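Local structure of putative peptidyl-arginine deiminase (Chlorobium tepidum, 1XKN) at residues L167-T172 and G216-M221. The protein probably hydrolyses guanidino groups as a deiminase, acting on agmatine or on arginine in peptides. Sequence-based numbering, arbitrary orientation.
Sequences LLLTTT and GHVDDM
The carbonyl group of G216 is the flat group at the junction, and the hydroxyl of T171 approaches its oxygen from above the carbonyl plane, tilted 35° out of it. T171 OG1 donates to G216 O at 2.7 Å, with a C=O...OG1 angle of 142°. The methyl of the same side chain comes in as well, T171 CG2 standing 3.3 Å from G216 O. A glycine suits this place because its positive phi would drive a beta carbon against the preceding carbonyl oxygen. T171 OG1 also accepts from a water at 2.9 Å, which in turn takes the N-H of V218 (V218 N to the water oxygen, 2.9 Å). With chi1 at 66°, OG1 sits between the backbone N and carbonyl carbon of T171, where it also caps C174 N at the start of helix 172-175. A threonine fits here because one side chain supplies both the N-cap oxygen and an apolar methyl. In the guanidino-modifying enzyme superfamily, beta-beta-alpha-beta modules form a five-bladed propeller; strands 160-162, 167-171 and 201-205 with helix 186-197 fit one module, and the contact joins its middle strand to the loop, with its 3-10 segment 218-220, that leads into strand 222-226. Branched V218 meets the strand at two points: CB lies 3.8 Å from T171 CG2, and CG2 lies 3.9 Å from L169 CG, the L169 and V218 side chains slanting across each other. L169 carries this apolar surface on to A222 and F224. Selenomethionine M221, bent at its last torsion, brings CE to 3.7 Å from T171 CG2.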
ATOM      1  N   LEU A 167     -15.840  -5.594  -2.864  1.00  3.57           N
ATOM      2  CA  LEU A 167     -14.941  -6.011  -3.930  1.00  3.45           C
ATOM      3  C   LEU A 167     -13.492  -5.961  -3.487  1.00  3.24           C
ATOM      4  O   LEU A 167     -13.101  -5.107  -2.692  1.00  3.51           O
ATOM      5  CB  LEU A 167     -15.101  -5.115  -5.159  1.00  3.33           C
ATOM      6  CG  LEU A 167     -16.500  -4.970  -5.760  1.00  4.77           C
ATOM      7  CD1 LEU A 167     -16.411  -4.085  -6.995  1.00  4.80           C
ATOM      8  CD2 LEU A 167     -17.065  -6.334  -6.110  1.00  4.86           C
ATOM      9  N   LEU A 168     -12.702  -6.896  -4.002  1.00  3.83           N
ATOM     10  CA  LEU A 168     -11.277  -6.954  -3.709  1.00  3.61           C
ATOM     11  C   LEU A 168     -10.569  -7.293  -5.013  1.00  3.87           C
ATOM     12  O   LEU A 168     -10.870  -8.303  -5.658  1.00  4.13           O
ATOM     13  CB  LEU A 168     -10.970  -8.004  -2.633  1.00  4.48           C
ATOM     14  CG  LEU A 168      -9.492  -8.147  -2.244  1.00  3.34           C
ATOM     15  CD1 LEU A 168      -9.374  -8.626  -0.806  1.00  4.01           C
ATOM     16  CD2 LEU A 168      -8.784  -9.111  -3.194  1.00  3.09           C
ATOM     17  N   LEU A 169      -9.644  -6.420  -5.398  1.00  2.49           N
ATOM     18  CA  LEU A 169      -8.868  -6.572  -6.623  1.00  2.74           C
ATOM     19  C   LEU A 169      -7.494  -7.141  -6.278  1.00  2.56           C
ATOM     20  O   LEU A 169      -6.848  -6.690  -5.331  1.00  3.68           O
ATOM     21  CB  LEU A 169      -8.709  -5.206  -7.296  1.00  4.57           C
ATOM     22  CG  LEU A 169      -8.044  -5.148  -8.669  1.00  6.77           C
ATOM     23  CD1 LEU A 169      -8.943  -5.832  -9.687  1.00  6.35           C
ATOM     24  CD2 LEU A 169      -7.799  -3.696  -9.072  1.00  8.70           C
ATOM     25  N   THR A 170      -7.046  -8.133  -7.042  1.00  3.58           N
ATOM     26  CA  THR A 170      -5.740  -8.743  -6.797  1.00  3.81           C
ATOM     27  C   THR A 170      -5.182  -9.298  -8.104  1.00  4.32           C
ATOM     28  O   THR A 170      -5.738  -9.045  -9.172  1.00  4.57           O
ATOM     29  CB  THR A 170      -5.853  -9.874  -5.742  1.00  4.59           C
ATOM     30  OG1 THR A 170      -4.545 -10.303  -5.350  1.00  2.45           O
ATOM     31  CG2 THR A 170      -6.621 -11.065  -6.305  1.00  3.60           C
ATOM     32  N   THR A 171      -4.078 -10.035  -8.032  1.00  4.14           N
ATOM     33  CA  THR A 171      -3.501 -10.613  -9.243  1.00  3.49           C
ATOM     34  C   THR A 171      -3.216 -12.089  -9.057  1.00  3.39           C
ATOM     35  O   THR A 171      -2.855 -12.541  -7.966  1.00  4.30           O
ATOM     36  CB  THR A 171      -2.174  -9.935  -9.657  1.00  4.31           C
ATOM     37  OG1 THR A 171      -1.173 -10.201  -8.669  1.00  4.34           O
ATOM     38  CG2 THR A 171      -2.360  -8.437  -9.808  1.00  5.23           C
ATOM     39  N   THR A 172      -3.381 -12.842 -10.135  1.00  4.01           N
ATOM     40  CA  THR A 172      -3.114 -14.269 -10.112  1.00  5.50           C
ATOM     41  C   THR A 172      -1.608 -14.457  -9.961  1.00  4.69           C
ATOM     42  O   THR A 172      -1.149 -15.351  -9.254  1.00  4.67           O
ATOM     43  CB  THR A 172      -3.598 -14.927 -11.416  1.00  6.77           C
ATOM     44  OG1 THR A 172      -5.027 -14.853 -11.477  1.00  8.77           O
ATOM     45  CG2 THR A 172      -3.166 -16.384 -11.480  1.00 10.04           C
ATOM     46  N   GLY A 216       4.208  -9.497  -9.141  1.00  6.42           N
ATOM     47  CA  GLY A 216       2.959  -8.943  -9.637  1.00  6.16           C
ATOM     48  C   GLY A 216       2.000  -8.226  -8.703  1.00  5.89           C
ATOM     49  O   GLY A 216       0.790  -8.361  -8.862  1.00  6.25           O
ATOM     50  N   HIS A 217       2.504  -7.452  -7.747  1.00  4.84           N
ATOM     51  CA  HIS A 217       1.599  -6.732  -6.850  1.00  4.82           C
ATOM     52  C   HIS A 217       0.627  -5.862  -7.626  1.00  4.55           C
ATOM     53  O   HIS A 217       1.016  -5.129  -8.536  1.00  5.04           O
ATOM     54  CB  HIS A 217       2.373  -5.848  -5.879  1.00  5.14           C
ATOM     55  CG  HIS A 217       2.673  -6.513  -4.575  1.00  5.42           C
ATOM     56  ND1 HIS A 217       3.267  -5.850  -3.524  1.00  6.46           N
ATOM     57  CD2 HIS A 217       2.463  -7.782  -4.152  1.00  5.35           C
ATOM     58  CE1 HIS A 217       3.410  -6.683  -2.508  1.00  4.88           C
ATOM     59  NE2 HIS A 217       2.930  -7.861  -2.864  1.00  6.19           N
ATOM     60  N   VAL A 218      -0.639  -5.930  -7.240  1.00  4.56           N
ATOM     61  CA  VAL A 218      -1.670  -5.157  -7.903  1.00  4.42           C
ATOM     62  C   VAL A 218      -1.439  -3.664  -7.691  1.00  4.61           C
ATOM     63  O   VAL A 218      -1.740  -2.859  -8.574  1.00  4.94           O
ATOM     64  CB  VAL A 218      -3.078  -5.549  -7.376  1.00  3.64           C
ATOM     65  CG1 VAL A 218      -3.276  -5.059  -5.947  1.00  5.37           C
ATOM     66  CG2 VAL A 218      -4.152  -4.999  -8.299  1.00  5.28           C
ATOM     67  N   ASP A 219      -0.870  -3.289  -6.546  1.00  3.84           N
ATOM     68  CA  ASP A 219      -0.661  -1.868  -6.274  1.00  5.02           C
ATOM     69  C   ASP A 219       0.413  -1.185  -7.127  1.00  4.94           C
ATOM     70  O   ASP A 219       0.791  -0.044  -6.867  1.00  3.85           O
ATOM     71  CB  ASP A 219      -0.433  -1.620  -4.768  1.00  2.84           C
ATOM     72  CG  ASP A 219       0.982  -1.920  -4.302  1.00  5.80           C
ATOM     73  OD1 ASP A 219       1.749  -2.567  -5.037  1.00  5.97           O
ATOM     74  OD2 ASP A 219       1.324  -1.497  -3.168  1.00  5.12           O
ATOM     75  N   ASP A 220       0.904  -1.878  -8.151  1.00  6.15           N
ATOM     76  CA  ASP A 220       1.869  -1.273  -9.066  1.00  6.73           C
ATOM     77  C   ASP A 220       1.161  -1.186 -10.414  1.00  6.57           C
ATOM     78  O   ASP A 220       1.766  -0.820 -11.422  1.00  6.03           O
ATOM     79  CB  ASP A 220       3.135  -2.129  -9.222  1.00  8.93           C
ATOM     80  CG  ASP A 220       4.158  -1.877  -8.129  1.00  9.20           C
ATOM     81  OD1 ASP A 220       4.194  -0.754  -7.588  1.00 10.08           O
ATOM     82  OD2 ASP A 220       4.945  -2.800  -7.828  1.00 11.84           O
HETATM   83  N   MSE A 221      -0.137  -1.486 -10.422  1.00  5.28           N
HETATM   84  CA  MSE A 221      -0.887  -1.513 -11.673  1.00  6.25           C
HETATM   85  C   MSE A 221      -2.331  -0.992 -11.674  1.00  5.50           C
HETATM   86  O   MSE A 221      -2.690  -0.153 -12.498  1.00  5.90           O
HETATM   87  CB  MSE A 221      -0.862  -2.958 -12.183  1.00  9.44           C
HETATM   88  CG  MSE A 221      -1.586  -3.226 -13.478  1.00 11.15           C
HETATM   89 SE   MSE A 221      -1.198  -5.032 -14.045  1.00 18.79          SE
HETATM   90  CE  MSE A 221      -1.987  -5.977 -12.559  1.00 12.70           C
TER
HETATM   91  O   HOH W   1      -1.353  -8.607  -6.245  1.00  5.24           O